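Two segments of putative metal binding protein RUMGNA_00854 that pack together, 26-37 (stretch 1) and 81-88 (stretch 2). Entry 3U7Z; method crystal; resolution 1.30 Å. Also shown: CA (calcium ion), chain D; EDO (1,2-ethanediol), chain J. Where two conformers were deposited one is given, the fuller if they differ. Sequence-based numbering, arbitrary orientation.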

# COMPACT_ATOMS: atom_id res chain seq x y z
N ASP A 26 -6.44 -11.09 -7.35
CA ASP A 26 -7.02 -11.20 -8.67
C ASP A 26 -8.22 -10.24 -8.66
O ASP A 26 -9.20 -10.49 -8.00
CB ASP A 26 -7.42 -12.66 -8.92
CG ASP A 26 -6.25 -13.64 -8.69
OD1 ASP A 26 -5.27 -13.61 -9.45
OD2 ASP A 26 -6.31 -14.43 -7.71
N THR A 27 -8.13 -9.13 -9.39
CA THR A 27 -8.99 -7.98 -9.12
C THR A 27 -9.41 -7.29 -10.40
O THR A 27 -8.65 -7.24 -11.33
CB THR A 27 -8.26 -6.96 -8.16
OG1 THR A 27 -9.06 -5.81 -7.96
CG2 THR A 27 -6.90 -6.52 -8.75
N ASP A 28 -10.62 -6.73 -10.41
CA ASP A 28 -11.09 -5.85 -11.50
C ASP A 28 -11.04 -4.38 -11.08
O ASP A 28 -11.54 -3.51 -11.80
CB ASP A 28 -12.49 -6.24 -12.00
CG ASP A 28 -13.36 -6.87 -10.91
OD1 ASP A 28 -13.55 -6.20 -9.87
OD2 ASP A 28 -13.80 -8.04 -11.08
N ALA A 29 -10.40 -4.12 -9.94
CA ALA A 29 -10.21 -2.77 -9.43
C ALA A 29 -9.40 -1.90 -10.37
O ALA A 29 -8.46 -2.34 -11.07
CB ALA A 29 -9.53 -2.82 -8.08
N LYS A 30 -9.79 -0.63 -10.39
CA LYS A 30 -9.11 0.34 -11.16
C LYS A 30 -7.95 0.85 -10.34
O LYS A 30 -6.95 1.14 -10.93
CB LYS A 30 -10.07 1.50 -11.54
CG LYS A 30 -9.44 2.71 -12.25
CD LYS A 30 -8.95 2.46 -13.67
CE LYS A 30 -8.57 3.78 -14.36
NZ LYS A 30 -7.54 3.57 -15.42
N TYR A 31 -8.11 0.97 -9.01
CA TYR A 31 -7.11 1.65 -8.17
C TYR A 31 -6.63 0.82 -7.01
O TYR A 31 -7.33 -0.01 -6.50
CB TYR A 31 -7.66 2.98 -7.64
CG TYR A 31 -7.95 3.95 -8.77
CD1 TYR A 31 -6.93 4.62 -9.42
CD2 TYR A 31 -9.26 4.18 -9.21
CE1 TYR A 31 -7.15 5.51 -10.48
CE2 TYR A 31 -9.52 5.08 -10.27
CZ TYR A 31 -8.46 5.73 -10.90
OH TYR A 31 -8.71 6.60 -11.92
N LEU A 32 -5.40 1.12 -6.60
CA LEU A 32 -4.74 0.30 -5.60
C LEU A 32 -5.45 0.33 -4.28
O LEU A 32 -5.57 -0.66 -3.63
CB LEU A 32 -3.28 0.73 -5.40
CG LEU A 32 -2.45 -0.03 -4.33
CD1 LEU A 32 -2.37 -1.52 -4.69
CD2 LEU A 32 -1.08 0.62 -4.21
N GLY A 33 -6.00 1.49 -3.91
CA GLY A 33 -6.70 1.55 -2.61
C GLY A 33 -7.89 0.61 -2.50
O GLY A 33 -8.12 0.02 -1.43
N GLU A 34 -8.62 0.45 -3.63
CA GLU A 34 -9.76 -0.45 -3.69
C GLU A 34 -9.29 -1.89 -3.46
O GLU A 34 -9.93 -2.68 -2.72
CB GLU A 34 -10.49 -0.29 -5.05
CG GLU A 34 -11.61 -1.29 -5.29
CD GLU A 34 -12.24 -1.18 -6.69
OE1 GLU A 34 -11.88 -0.27 -7.46
OE2 GLU A 34 -13.09 -2.05 -7.00
N VAL A 35 -8.16 -2.23 -4.06
CA VAL A 35 -7.60 -3.55 -3.89
C VAL A 35 -7.21 -3.80 -2.43
O VAL A 35 -7.56 -4.83 -1.86
CB VAL A 35 -6.35 -3.79 -4.77
CG1 VAL A 35 -5.89 -5.21 -4.56
CG2 VAL A 35 -6.59 -3.47 -6.28
N LEU A 36 -6.52 -2.83 -1.85
CA LEU A 36 -6.04 -2.99 -0.47
C LEU A 36 -7.20 -3.13 0.49
O LEU A 36 -7.21 -4.00 1.42
CB LEU A 36 -5.19 -1.80 -0.11
CG LEU A 36 -3.90 -1.56 -0.92
CD1 LEU A 36 -3.19 -0.23 -0.60
CD2 LEU A 36 -2.97 -2.74 -0.74
N GLU A 37 -8.25 -2.33 0.26
CA GLU A 37 -9.39 -2.33 1.18
C GLU A 37 -10.35 -3.49 0.95
O GLU A 37 -11.11 -3.80 1.85
CB GLU A 37 -10.15 -0.99 1.21
CG GLU A 37 -9.39 0.05 2.02
CD GLU A 37 -9.43 -0.17 3.54
OE1 GLU A 37 -9.74 -1.28 4.03
OE2 GLU A 37 -9.15 0.80 4.27
N SER A 81 -1.42 8.98 -4.22
CA SER A 81 -1.98 8.28 -3.07
C SER A 81 -2.56 6.94 -3.55
O SER A 81 -2.84 6.73 -4.77
CB SER A 81 -3.12 9.10 -2.43
OG SER A 81 -4.08 9.36 -3.43
N ALA A 82 -2.75 6.04 -2.63
CA ALA A 82 -3.24 4.69 -3.01
C ALA A 82 -4.56 4.72 -3.77
O ALA A 82 -4.79 3.97 -4.71
CB ALA A 82 -3.36 3.76 -1.77
N ASP A 83 -5.46 5.60 -3.37
CA ASP A 83 -6.76 5.69 -4.00
C ASP A 83 -6.73 6.30 -5.42
O ASP A 83 -7.76 6.27 -6.08
CB ASP A 83 -7.79 6.40 -3.12
CG ASP A 83 -7.35 7.76 -2.63
OD1 ASP A 83 -6.16 8.04 -2.39
OD2 ASP A 83 -8.26 8.56 -2.39
N GLN A 84 -5.58 6.82 -5.86
CA GLN A 84 -5.38 7.38 -7.18
C GLN A 84 -4.30 6.64 -8.00
O GLN A 84 -3.82 7.14 -9.00
CB GLN A 84 -4.96 8.85 -7.02
CG GLN A 84 -6.07 9.72 -6.40
CD GLN A 84 -5.61 11.09 -5.88
OE1 GLN A 84 -4.69 11.71 -6.42
NE2 GLN A 84 -6.27 11.58 -4.82
N THR A 85 -3.88 5.46 -7.52
CA THR A 85 -2.78 4.68 -8.12
C THR A 85 -3.43 3.60 -8.98
O THR A 85 -4.06 2.71 -8.47
CB THR A 85 -1.88 4.07 -7.06
OG1 THR A 85 -1.27 5.09 -6.25
CG2 THR A 85 -0.78 3.24 -7.71
N PRO A 86 -3.30 3.72 -10.30
CA PRO A 86 -3.93 2.73 -11.14
C PRO A 86 -3.24 1.38 -11.03
O PRO A 86 -2.01 1.32 -10.85
CB PRO A 86 -3.73 3.26 -12.55
CG PRO A 86 -3.35 4.62 -12.45
CD PRO A 86 -2.71 4.81 -11.08
N VAL A 87 -4.05 0.35 -11.13
CA VAL A 87 -3.56 -1.04 -11.09
C VAL A 87 -3.50 -1.60 -12.51
O VAL A 87 -4.43 -1.40 -13.30
CB VAL A 87 -4.50 -1.83 -10.17
CG1 VAL A 87 -4.43 -3.36 -10.33
CG2 VAL A 87 -4.22 -1.41 -8.71
N SER A 88 -2.40 -2.28 -12.85
CA SER A 88 -2.23 -2.98 -14.14
C SER A 88 -1.99 -4.44 -13.89
O SER A 88 -1.40 -4.82 -12.87
CB SER A 88 -1.03 -2.40 -14.87
OG SER A 88 -1.20 -1.03 -15.15
CA CA D . -9.52 -0.50 6.41
C1 EDO J . 0.19 6.39 1.71
O1 EDO J . -0.22 7.22 2.87
C2 EDO J . -0.35 6.92 0.34
O2 EDO J . -1.76 6.60 -0.04

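All three hydrogen bonds between the two stretches are made by backbone atoms. Tyr31 and Pro86 form a single beta bridge, with their CA atoms 4.5 Å apart. The bonds of this bridge come from the residues beside the pair, so Pro86, which has no amide hydrogen, is not asked to donate. Val87 N donates to Lys30 O at 3.0 Å and is nearly straight, at 163°. Leu32 N donates to Thr85 O at 2.8 Å. Both carbonyls also receive a CA-H contact: Pro86 CA lies 3.4 Å from Lys30 O, and Tyr31 CA lies 3.2 Å from Thr85 O.

A third bond joins the start of the helix to the 3-10 segment. Gly33 N donates to Ala82 O at 2.9 Å. This matters because amides in the first turn of a helix have no carbonyl partner within the helix. Leu32 N and Gly33 N are thus satisfied by stretch 2. Tyr31 holds the N-cap position, and its O accepts only weak bonds from Glu34 N and Val35 N. Gly33 sits close against Asp83; an ideal CB would lie 3.2 Å from Asp83 CA.

Stretch 2 secures its own turn. Ser81 O accepts from Gln84 N at 3.0 Å and from Thr85 OG1 at 2.7 Å. Ser81 OG donates to Asp83 OD1 at 2.7 Å. Ala82 N donates to O2 of the 1,2-ethanediol at 2.8 Å. In stretch 1, Thr27 OG1 accepts from Ala29 N at 2.9 Å.

Apolar side chains fill the space beside these bonds. Val87 points toward stretch 1, and its CG2 lies 4.1 Å from Leu32 CB and 4.0 Å from Val35 CG2. Leu36 CD1 meets Ala82 CB at 4.2 Å. The Tyr31 ring lies along stretch 2, with CE1 4.4 Å from Pro86 CG.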